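Local coordinates for Lmo2470 protein (PDB 5HL3) that is an internalin, InlP, that interacts with host afadin and facilitates the crossing of basement membranes by Listeria monocytogenes, at residues F82-E88 with R112-L116; L199-T205 with N220-L226; N243-L249 with I260-N266. One frame throughout, in Å; residues are numbered along the deposited sequence.

Interaction 1. Residues F82-E88 with R112-L116; sequences FGAKLTE and RNLSL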
loop_
_atom_site.group_PDB
_atom_site.type_symbol
_atom_site.label_atom_id
_atom_site.label_comp_id
_atom_site.label_asym_id
_atom_site.label_seq_id
_atom_site.Cartn_x
_atom_site.Cartn_y
_atom_site.Cartn_z
ATOM N N PHE A 82 -8.996 -20.800 -2.518
ATOM C CA PHE A 82 -10.421 -20.698 -2.264
ATOM C C PHE A 82 -11.156 -20.275 -3.512
ATOM O O PHE A 82 -10.595 -19.599 -4.396
ATOM C CB PHE A 82 -10.697 -19.741 -1.068
ATOM C CG PHE A 82 -10.185 -18.330 -1.267
ATOM C CD1 PHE A 82 -8.850 -18.023 -1.067
ATOM C CD2 PHE A 82 -11.067 -17.311 -1.598
ATOM C CE1 PHE A 82 -8.383 -16.734 -1.232
ATOM C CE2 PHE A 82 -10.612 -16.009 -1.737
ATOM C CZ PHE A 82 -9.261 -15.728 -1.584
ATOM N N GLY A 83 -12.411 -20.695 -3.576
ATOM C CA GLY A 83 -13.279 -20.381 -4.694
ATOM C C GLY A 83 -14.118 -19.131 -4.512
ATOM O O GLY A 83 -14.127 -18.498 -3.456
ATOM N N ALA A 84 -14.927 -18.864 -5.535
ATOM C CA ALA A 84 -15.728 -17.642 -5.594
ATOM C C ALA A 84 -16.862 -17.590 -4.586
ATOM O O ALA A 84 -17.387 -16.505 -4.320
ATOM C CB ALA A 84 -16.275 -17.451 -7.003
ATOM N N LYS A 85 -17.237 -18.737 -4.031
ATOM C CA LYS A 85 -18.326 -18.794 -3.062
ATOM C C LYS A 85 -17.869 -18.717 -1.603
ATOM O O LYS A 85 -18.690 -18.752 -0.690
ATOM C CB LYS A 85 -19.214 -20.017 -3.310
ATOM C CG LYS A 85 -19.837 -19.996 -4.687
ATOM C CD LYS A 85 -20.750 -21.181 -4.903
ATOM C CE LYS A 85 -21.251 -21.246 -6.330
ATOM N NZ LYS A 85 -21.738 -22.607 -6.684
ATOM N N LEU A 86 -16.552 -18.643 -1.393
ATOM C CA LEU A 86 -16.013 -18.288 -0.067
ATOM C C LEU A 86 -15.637 -16.814 -0.126
ATOM O O LEU A 86 -14.626 -16.458 -0.734
ATOM C CB LEU A 86 -14.771 -19.105 0.303
ATOM C CG LEU A 86 -14.262 -18.822 1.736
ATOM C CD1 LEU A 86 -15.243 -19.332 2.801
ATOM C CD2 LEU A 86 -12.875 -19.409 1.952
ATOM N N THR A 87 -16.438 -15.964 0.509
ATOM C CA THR A 87 -16.158 -14.535 0.523
ATOM C C THR A 87 -15.907 -13.995 1.932
ATOM O O THR A 87 -15.678 -12.807 2.093
ATOM C CB THR A 87 -17.280 -13.720 -0.144
ATOM O OG1 THR A 87 -18.506 -13.880 0.592
ATOM C CG2 THR A 87 -17.523 -14.168 -1.583
ATOM N N GLU A 88 -15.944 -14.846 2.940
ATOM C CA GLU A 88 -15.751 -14.400 4.310
ATOM C C GLU A 88 -15.366 -15.552 5.209
ATOM O O GLU A 88 -15.959 -16.652 5.103
ATOM C CB GLU A 88 -17.052 -13.784 4.801
ATOM C CG GLU A 88 -17.079 -13.313 6.222
ATOM C CD GLU A 88 -18.354 -12.579 6.489
ATOM O OE1 GLU A 88 -19.239 -13.199 7.104
ATOM O OE2 GLU A 88 -18.485 -11.457 5.987
ATOM N N ARG A 112 -10.766 -12.660 -6.768
ATOM C CA ARG A 112 -11.659 -13.070 -5.676
ATOM C C ARG A 112 -12.080 -11.861 -4.849
ATOM O O ARG A 112 -11.365 -10.897 -4.763
ATOM C CB ARG A 112 -10.967 -14.094 -4.770
ATOM C CG ARG A 112 -10.616 -15.425 -5.408
ATOM C CD ARG A 112 -11.833 -16.334 -5.549
ATOM N NE ARG A 112 -11.468 -17.593 -6.190
ATOM C CZ ARG A 112 -11.459 -17.817 -7.486
ATOM N NH1 ARG A 112 -11.892 -16.885 -8.325
ATOM N NH2 ARG A 112 -11.064 -19.007 -7.962
ATOM N N ASN A 113 -13.279 -11.941 -4.277
ATOM C CA ASN A 113 -13.871 -10.916 -3.435
ATOM C C ASN A 113 -13.943 -11.409 -1.997
ATOM O O ASN A 113 -14.304 -12.581 -1.760
ATOM C CB ASN A 113 -15.320 -10.661 -3.861
ATOM C CG ASN A 113 -15.472 -10.186 -5.287
ATOM O OD1 ASN A 113 -14.710 -9.383 -5.796
ATOM N ND2 ASN A 113 -16.574 -10.583 -5.891
ATOM N N LEU A 114 -13.624 -10.552 -1.034
ATOM C CA LEU A 114 -13.699 -10.909 0.384
ATOM C C LEU A 114 -14.256 -9.771 1.209
ATOM O O LEU A 114 -13.961 -8.615 0.926
ATOM C CB LEU A 114 -12.303 -11.214 0.974
ATOM C CG LEU A 114 -11.589 -12.468 0.451
ATOM C CD1 LEU A 114 -10.198 -12.499 1.048
ATOM C CD2 LEU A 114 -12.360 -13.750 0.783
ATOM N N SER A 115 -15.077 -10.078 2.212
ATOM C CA SER A 115 -15.496 -9.076 3.195
ATOM C C SER A 115 -14.749 -9.302 4.506
ATOM O O SER A 115 -14.325 -10.426 4.790
ATOM C CB SER A 115 -17.014 -9.088 3.418
ATOM O OG SER A 115 -17.477 -10.380 3.803
ATOM N N LEU A 116 -14.606 -8.221 5.279
ATOM C CA LEU A 116 -13.920 -8.220 6.557
ATOM C C LEU A 116 -14.928 -7.900 7.656
ATOM O O LEU A 116 -15.257 -6.736 7.876
ATOM C CB LEU A 116 -12.739 -7.235 6.571
ATOM C CG LEU A 116 -11.995 -7.125 7.912
ATOM C CD1 LEU A 116 -11.656 -8.471 8.537
ATOM C CD2 LEU A 116 -10.742 -6.288 7.743
HETATM O O HOH W 1 -10.143 -21.558 -6.817
HETATM O O HOH W 2 -15.247 -14.046 -5.302
HETATM O O HOH W 3 -17.936 -13.384 -5.432
HETATM O O HOH W 4 -14.017 -15.088 -3.108
HETATM O O HOH W 5 -19.163 -11.738 2.130
#
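Arg112 lays its side chain along Phe82, and the two run past each other in opposite directions. The apolar part is carbon on carbon: CB of Arg112 comes within 3.6 Å of CE2 of Phe82. CD2 of Leu114 touches the same CE2 at 3.8 Å. The Phe82 ring also packs edge-to-face with Phe103 of strand 100-103.

Two direct polar bonds are firm, and a third depends on the Ser115 conformer. The Arg112 chain bends at chi2 (-77°), which brings NE back to the carbonyl of Phe82. NE gives its hydrogen to Phe82 O at 2.8 Å, nearly straight and in the guanidinium plane. Ala84 N lies over one face of the guanidinium. Ser115 N donates to Thr87 O at 2.8 Å. In the conformer given, Ser115 OG donates to Glu88 OE2 at 2.6 Å, from the anti side and tilted out of the carboxylate plane.

Waters bridge the segments at several points. One joins Phe82 O to Arg112 NH2, and another lies between Thr87 OG1 and, in the same conformer, Ser115 OG. A third lies within hydrogen-bonding distance of Leu86 O and Asn113 O. Asn113 OD1 turns to Asn134 ND2.

This contact joins two successive leucine-rich repeat turns. Phe82 O accepts from both NE and a water, which implies an arginine pinned at its NE edge while its CB and CG lie against CE2 of Phe82.

Interaction 2. Residues L199-T205 with N220-L226; sequences LNANLLT and NLRHNNL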
loop_
_atom_site.group_PDB
_atom_site.type_symbol
_atom_site.label_atom_id
_atom_site.label_comp_id
_atom_site.label_asym_id
_atom_site.label_seq_id
_atom_site.Cartn_x
_atom_site.Cartn_y
_atom_site.Cartn_z
ATOM N N LEU A 199 1.713 3.178 1.641
ATOM C CA LEU A 199 0.643 3.780 0.797
ATOM C C LEU A 199 1.085 3.864 -0.652
ATOM O O LEU A 199 0.495 4.613 -1.426
ATOM C CB LEU A 199 0.273 5.137 1.345
ATOM C CG LEU A 199 -0.286 5.141 2.762
ATOM C CD1 LEU A 199 -0.445 6.539 3.293
ATOM C CD2 LEU A 199 -1.601 4.416 2.803
ATOM N N ASN A 200 2.093 3.092 -1.041
ATOM C CA ASN A 200 2.564 3.168 -2.419
ATOM C C ASN A 200 1.476 2.773 -3.403
ATOM O O ASN A 200 0.628 1.949 -3.093
ATOM C CB ASN A 200 3.872 2.403 -2.615
ATOM C CG ASN A 200 3.705 0.922 -2.905
ATOM O OD1 ASN A 200 3.462 0.527 -4.062
ATOM N ND2 ASN A 200 3.984 0.110 -1.918
ATOM N N ALA A 201 1.496 3.361 -4.591
ATOM C CA ALA A 201 0.527 3.003 -5.665
ATOM C C ALA A 201 -0.926 3.260 -5.260
ATOM O O ALA A 201 -1.813 2.427 -5.411
ATOM C CB ALA A 201 0.748 1.581 -6.185
ATOM N N ASN A 202 -1.168 4.442 -4.725
ATOM C CA ASN A 202 -2.519 4.959 -4.491
ATOM C C ASN A 202 -2.715 6.203 -5.360
ATOM O O ASN A 202 -2.007 6.370 -6.358
ATOM C CB ASN A 202 -2.777 5.174 -2.991
ATOM C CG ASN A 202 -3.178 3.890 -2.299
ATOM O OD1 ASN A 202 -4.320 3.452 -2.388
ATOM N ND2 ASN A 202 -2.235 3.259 -1.630
ATOM N N LEU A 203 -3.723 6.997 -5.037
ATOM C CA LEU A 203 -4.097 8.208 -5.808
ATOM C C LEU A 203 -4.026 9.437 -4.938
ATOM O O LEU A 203 -4.760 10.402 -5.131
ATOM C CB LEU A 203 -5.516 8.018 -6.347
ATOM C CG LEU A 203 -5.757 6.754 -7.227
ATOM C CD1 LEU A 203 -7.224 6.596 -7.616
ATOM C CD2 LEU A 203 -4.871 6.760 -8.465
ATOM N N LEU A 204 -3.104 9.426 -3.979
ATOM C CA LEU A 204 -3.034 10.528 -3.033
ATOM C C LEU A 204 -2.497 11.809 -3.655
ATOM O O LEU A 204 -1.513 11.769 -4.391
ATOM C CB LEU A 204 -2.152 10.157 -1.817
ATOM C CG LEU A 204 -2.624 8.961 -0.979
ATOM C CD1 LEU A 204 -1.523 8.537 -0.038
ATOM C CD2 LEU A 204 -3.868 9.334 -0.205
ATOM N N THR A 205 -3.101 12.950 -3.298
ATOM C CA THR A 205 -2.576 14.240 -3.741
ATOM C C THR A 205 -1.856 15.003 -2.629
ATOM O O THR A 205 -1.165 15.993 -2.883
ATOM C CB THR A 205 -3.658 15.158 -4.351
ATOM O OG1 THR A 205 -4.713 15.325 -3.419
ATOM C CG2 THR A 205 -4.203 14.562 -5.596
ATOM N N ASN A 220 5.735 5.133 3.040
ATOM C CA ASN A 220 5.976 4.903 1.611
ATOM C C ASN A 220 4.849 5.525 0.801
ATOM O O ASN A 220 3.723 5.068 0.868
ATOM C CB ASN A 220 6.094 3.394 1.326
ATOM C CG ASN A 220 6.541 3.119 -0.084
ATOM O OD1 ASN A 220 6.513 4.006 -0.936
ATOM N ND2 ASN A 220 6.928 1.902 -0.353
ATOM N N LEU A 221 5.171 6.592 0.059
ATOM C CA LEU A 221 4.219 7.288 -0.808
ATOM C C LEU A 221 4.586 7.177 -2.273
ATOM O O LEU A 221 4.129 7.973 -3.094
ATOM C CB LEU A 221 4.085 8.769 -0.398
ATOM C CG LEU A 221 3.725 9.078 1.056
ATOM C CD1 LEU A 221 3.670 10.555 1.332
ATOM C CD2 LEU A 221 2.468 8.422 1.517
ATOM N N ARG A 222 5.412 6.193 -2.622
ATOM C CA ARG A 222 5.850 6.031 -4.009
ATOM C C ARG A 222 4.648 5.845 -4.930
ATOM O O ARG A 222 3.663 5.213 -4.564
ATOM C CB ARG A 222 6.776 4.816 -4.105
ATOM C CG ARG A 222 7.346 4.497 -5.470
ATOM C CD ARG A 222 8.427 3.421 -5.324
ATOM N NE ARG A 222 9.287 3.292 -6.510
ATOM C CZ ARG A 222 9.076 2.413 -7.481
ATOM N NH1 ARG A 222 8.022 1.618 -7.403
ATOM N NH2 ARG A 222 9.900 2.330 -8.525
ATOM N N HIS A 223 4.728 6.392 -6.135
ATOM C CA HIS A 223 3.683 6.198 -7.126
ATOM C C HIS A 223 2.309 6.673 -6.653
ATOM O O HIS A 223 1.335 5.930 -6.699
ATOM C CB HIS A 223 3.638 4.732 -7.618
ATOM C CG HIS A 223 4.528 4.455 -8.797
ATOM N ND1 HIS A 223 4.379 5.106 -10.006
ATOM C CD2 HIS A 223 5.543 3.572 -8.970
ATOM C CE1 HIS A 223 5.270 4.647 -10.865
ATOM N NE2 HIS A 223 5.992 3.723 -10.262
ATOM N N ASN A 224 2.227 7.926 -6.222
ATOM C CA ASN A 224 0.946 8.567 -5.918
ATOM C C ASN A 224 0.814 9.749 -6.887
ATOM O O ASN A 224 1.459 9.761 -7.948
ATOM C CB ASN A 224 0.883 8.915 -4.432
ATOM C CG ASN A 224 0.378 7.752 -3.617
ATOM O OD1 ASN A 224 -0.814 7.540 -3.541
ATOM N ND2 ASN A 224 1.263 6.974 -3.080
ATOM N N ASN A 225 -0.052 10.698 -6.544
ATOM C CA ASN A 225 -0.295 11.877 -7.382
ATOM C C ASN A 225 0.114 13.159 -6.644
ATOM O O ASN A 225 -0.509 14.214 -6.807
ATOM C CB ASN A 225 -1.779 11.950 -7.775
ATOM C CG ASN A 225 -2.181 10.869 -8.747
ATOM O OD1 ASN A 225 -1.414 10.446 -9.595
ATOM N ND2 ASN A 225 -3.430 10.413 -8.621
ATOM N N LEU A 226 1.162 13.085 -5.829
ATOM C CA LEU A 226 1.630 14.277 -5.086
ATOM C C LEU A 226 2.189 15.257 -6.103
ATOM O O LEU A 226 3.116 14.925 -6.845
ATOM C CB LEU A 226 2.703 13.864 -4.076
ATOM C CG LEU A 226 2.292 12.773 -3.088
ATOM C CD1 LEU A 226 3.506 12.324 -2.287
ATOM C CD2 LEU A 226 1.186 13.200 -2.184
#
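Two consecutive turns of the leucine-rich repeat solenoid meet here, each with an asparagine in its turn after the strand. Asn224 carries the contact. Its ND2 donates to Leu199 O of the preceding repeat at 3.0 Å, and also to Leu221 O of its own. Asn202 ND2 reaches the same Leu199 O at 3.1 Å, from the opposite face of that carbonyl. Neither donor lies on a lone pair. Asn224 OD1 accepts from Leu204 N at 3.0 Å, so the amide is gripped at both ends and cannot easily flip. With CG beside the backbone N (chi1 -86°), the Asn224 side chain runs alongside Leu204 and points the same way.

Three backbone bonds also cross: Leu199 N to Asn220 O, Ala201 N to Arg222 O at 2.9 Å, and Asn225 N to Leu204 O. Asn220 OD1 accepts from Arg222 N and closes an Asx turn. Leu199 and Leu221 lie side by side in the core, CD1 to CD2 at 3.9 Å.

The asparagine row runs on both ways. Asn202 ND2 also binds Leu177 O, and Asn247 ND2 binds Leu221 O. The contact follows strands 196-198 and 218-220, with strand 241-243 next in the sheet beyond Leu221.

Interaction 3. Residues N243-L249 with I260-N266; sequences NLDYNFL and IYVQSQN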
loop_
_atom_site.group_PDB
_atom_site.type_symbol
_atom_site.label_atom_id
_atom_site.label_comp_id
_atom_site.label_asym_id
_atom_site.label_seq_id
_atom_site.Cartn_x
_atom_site.Cartn_y
_atom_site.Cartn_z
ATOM N N ASN A 243 9.396 7.665 1.263
ATOM C CA ASN A 243 9.586 7.354 -0.154
ATOM C C ASN A 243 8.625 8.189 -0.977
ATOM O O ASN A 243 7.429 8.018 -0.867
ATOM C CB ASN A 243 9.396 5.855 -0.406
ATOM C CG ASN A 243 9.877 5.436 -1.789
ATOM O OD1 ASN A 243 9.851 6.229 -2.748
ATOM N ND2 ASN A 243 10.312 4.218 -1.911
ATOM N N LEU A 244 9.179 9.108 -1.781
ATOM C CA LEU A 244 8.382 9.993 -2.642
ATOM C C LEU A 244 8.663 9.686 -4.107
ATOM O O LEU A 244 8.293 10.485 -4.989
ATOM C CB LEU A 244 8.696 11.467 -2.337
ATOM C CG LEU A 244 8.436 11.883 -0.896
ATOM C CD1 LEU A 244 8.800 13.353 -0.645
ATOM C CD2 LEU A 244 7.003 11.629 -0.457
ATOM N N ASP A 245 9.260 8.556 -4.410
ATOM C CA ASP A 245 9.643 8.254 -5.798
ATOM C C ASP A 245 8.415 8.229 -6.695
ATOM O O ASP A 245 7.322 7.848 -6.296
ATOM C CB ASP A 245 10.347 6.882 -5.851
ATOM C CG ASP A 245 11.374 6.758 -6.938
ATOM O OD1 ASP A 245 12.053 7.740 -7.211
ATOM O OD2 ASP A 245 11.592 5.615 -7.402
ATOM N N TYR A 246 8.579 8.647 -7.943
ATOM C CA TYR A 246 7.486 8.579 -8.914
ATOM C C TYR A 246 6.231 9.361 -8.482
ATOM O O TYR A 246 5.093 8.902 -8.580
ATOM C CB TYR A 246 7.194 7.135 -9.354
ATOM C CG TYR A 246 8.239 6.562 -10.271
ATOM C CD1 TYR A 246 8.345 7.019 -11.588
ATOM C CD2 TYR A 246 9.137 5.597 -9.840
ATOM C CE1 TYR A 246 9.304 6.522 -12.459
ATOM C CE2 TYR A 246 10.104 5.088 -10.725
ATOM C CZ TYR A 246 10.174 5.558 -12.003
ATOM O OH TYR A 246 11.130 5.049 -12.877
ATOM N N ASN A 247 6.467 10.590 -8.059
ATOM C CA ASN A 247 5.406 11.587 -7.852
ATOM C C ASN A 247 5.708 12.786 -8.754
ATOM O O ASN A 247 6.505 12.645 -9.699
ATOM C CB ASN A 247 5.245 11.919 -6.361
ATOM C CG ASN A 247 4.499 10.828 -5.622
ATOM O OD1 ASN A 247 3.276 10.783 -5.643
ATOM N ND2 ASN A 247 5.234 9.954 -4.950
ATOM N N PHE A 248 5.040 13.910 -8.503
ATOM C CA PHE A 248 5.068 15.083 -9.410
ATOM C C PHE A 248 5.415 16.334 -8.658
ATOM O O PHE A 248 4.907 17.429 -8.960
ATOM C CB PHE A 248 3.690 15.165 -10.127
ATOM C CG PHE A 248 3.337 13.870 -10.807
ATOM C CD1 PHE A 248 3.747 13.624 -12.103
ATOM C CD2 PHE A 248 2.711 12.845 -10.097
ATOM C CE1 PHE A 248 3.515 12.401 -12.704
ATOM C CE2 PHE A 248 2.495 11.616 -10.693
ATOM C CZ PHE A 248 2.906 11.390 -11.991
ATOM N N LEU A 249 6.328 16.197 -7.693
ATOM C CA LEU A 249 6.725 17.335 -6.879
ATOM C C LEU A 249 7.779 18.183 -7.569
ATOM O O LEU A 249 8.700 17.670 -8.218
ATOM C CB LEU A 249 7.309 16.827 -5.548
ATOM C CG LEU A 249 6.313 16.067 -4.665
ATOM C CD1 LEU A 249 7.074 15.428 -3.498
ATOM C CD2 LEU A 249 5.220 16.992 -4.140
ATOM N N ILE A 260 14.339 11.332 2.822
ATOM C CA ILE A 260 13.645 11.096 1.550
ATOM C C ILE A 260 14.365 10.188 0.558
ATOM O O ILE A 260 15.575 10.273 0.343
ATOM C CB ILE A 260 13.310 12.455 0.867
ATOM C CG1 ILE A 260 12.320 13.240 1.727
ATOM C CG2 ILE A 260 12.725 12.270 -0.533
ATOM C CD1 ILE A 260 12.005 14.639 1.223
ATOM N N TYR A 261 13.578 9.281 -0.033
ATOM C CA TYR A 261 14.009 8.529 -1.205
ATOM C C TYR A 261 13.298 9.114 -2.422
ATOM O O TYR A 261 12.067 9.102 -2.489
ATOM C CB TYR A 261 13.688 7.011 -1.097
ATOM C CG TYR A 261 14.193 6.250 -2.311
ATOM C CD1 TYR A 261 13.473 6.244 -3.491
ATOM C CD2 TYR A 261 15.384 5.515 -2.274
ATOM C CE1 TYR A 261 13.951 5.591 -4.632
ATOM C CE2 TYR A 261 15.859 4.847 -3.415
ATOM C CZ TYR A 261 15.146 4.893 -4.582
ATOM O OH TYR A 261 15.590 4.253 -5.730
ATOM N N VAL A 262 14.066 9.671 -3.359
ATOM C CA VAL A 262 13.576 10.062 -4.695
ATOM C C VAL A 262 14.715 9.866 -5.662
ATOM O O VAL A 262 15.805 10.443 -5.462
ATOM C CB VAL A 262 13.131 11.557 -4.844
ATOM C CG1 VAL A 262 12.907 11.891 -6.329
ATOM C CG2 VAL A 262 11.886 11.848 -4.054
ATOM N N GLN A 263 14.477 9.072 -6.696
ATOM C CA GLN A 263 15.404 8.975 -7.829
ATOM C C GLN A 263 14.741 9.370 -9.146
ATOM O O GLN A 263 15.446 9.866 -10.048
ATOM C CB GLN A 263 16.022 7.555 -7.906
ATOM C CG GLN A 263 17.024 7.275 -6.785
ATOM C CD GLN A 263 18.229 8.205 -6.874
ATOM O OE1 GLN A 263 18.866 8.340 -7.931
ATOM N NE2 GLN A 263 18.541 8.845 -5.779
ATOM N N SER A 264 13.426 9.146 -9.261
ATOM C CA SER A 264 12.641 9.578 -10.417
ATOM C C SER A 264 11.488 10.458 -9.975
ATOM O O SER A 264 10.904 10.270 -8.889
ATOM C CB SER A 264 12.089 8.384 -11.184
ATOM O OG SER A 264 13.139 7.680 -11.817
ATOM N N GLN A 265 11.181 11.437 -10.809
ATOM C CA GLN A 265 10.096 12.393 -10.530
ATOM C C GLN A 265 9.757 13.095 -11.816
ATOM O O GLN A 265 10.614 13.231 -12.676
ATOM C CB GLN A 265 10.563 13.401 -9.453
ATOM C CG GLN A 265 9.476 14.115 -8.648
ATOM C CD GLN A 265 8.787 13.318 -7.539
ATOM O OE1 GLN A 265 7.857 13.827 -6.914
ATOM N NE2 GLN A 265 9.250 12.115 -7.270
ATOM N N ASN A 266 8.530 13.527 -11.946
ATOM C CA ASN A 266 8.088 14.275 -13.104
ATOM C C ASN A 266 7.351 15.521 -12.621
ATOM O O ASN A 266 7.102 15.704 -11.416
ATOM C CB ASN A 266 7.244 13.398 -14.012
ATOM C CG ASN A 266 8.022 12.245 -14.585
ATOM O OD1 ASN A 266 8.228 11.224 -13.939
ATOM N ND2 ASN A 266 8.528 12.424 -15.789
HETATM O O HOH W 6 13.714 4.437 -8.403
HETATM O O HOH W 7 6.840 10.523 -11.616
#
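Asp245 and Gln265 grip opposite segments where the last parallel strands of the leucine-rich repeat sheet give way to the C-terminal β-sheet domain. Asn243 pairs with Tyr261 in a parallel bridge, and Leu244 N donates to Tyr261 O.

The tight part is buried and polar. Asp245 OD1 takes two backbone hydrogens, from Ser264 N and Gln263 N, each at 2.8 Å. Both arrive on the syn side, somewhat out of the carboxylate plane. They probably stabilise the carboxylate's negative charge.

Gln265 takes the place that an asparagine holds in the preceding repeats. Its chain, bent at chi2 (77°), swings the amide across to the other segment. NE2 donates to Leu244 O at 3.0 Å, and Asn247 ND2 reaches that oxygen from the opposite face. NE2 also donates to Ser264 O, which accepts from Tyr246 N as well. These bonds hold the amide of Gln265 flat and fix its rotation. On the apolar side, Leu244 CB packs on Val262 CG2 at 3.6 Å, and Leu244 CD1 meets Ile260 CD1. Tyr246, at the margin, takes Ser264 CB over one face in a CH-pi contact, 3.7 Å to the centroid.

The outer side is looser and wetter. The Tyr261 ring has Asp245 OD2 near its edge, with the carboxylate turned almost square to the ring. A water donates to OD2 at 2.6 Å and lies near Tyr261 OH. The same OD2 has a long, weak ion pair with Arg222 NE. Another water joins Asn247 O to Asn266 OD1. The side chain of Asn266 lies about 5 Å from a bound calcium ion and close to Ser353, a calcium ligand with Asp339 and Asp355.

At the far end of the Gln265 amide, OE1 accepts from Leu249 N at 2.9 Å, in the carbonyl plane and on a lone pair.

How the interactions relate
Along the chain the three contacts come in series, and none nests in or crosses another. Interaction 1 closes a loop that contains strand 100-103, and joins the loop after strand 76-79 to strand 113-114. Interaction 2 closes the loop through strand 218-220 and joins the turns after strands 196-198 and 218-220. Its centre is about 27 Å from that of interaction 1, and the two do not touch. Interaction 3 closes a shorter loop that holds no helix or strand, and ties the repeats to strand 265-274 of the C-terminal sheet. Interactions 2 and 3 are neighbours, with centres about 10 Å apart. Leu226 O and Phe248 N, 2.7 Å apart, probably share a hydrogen bond.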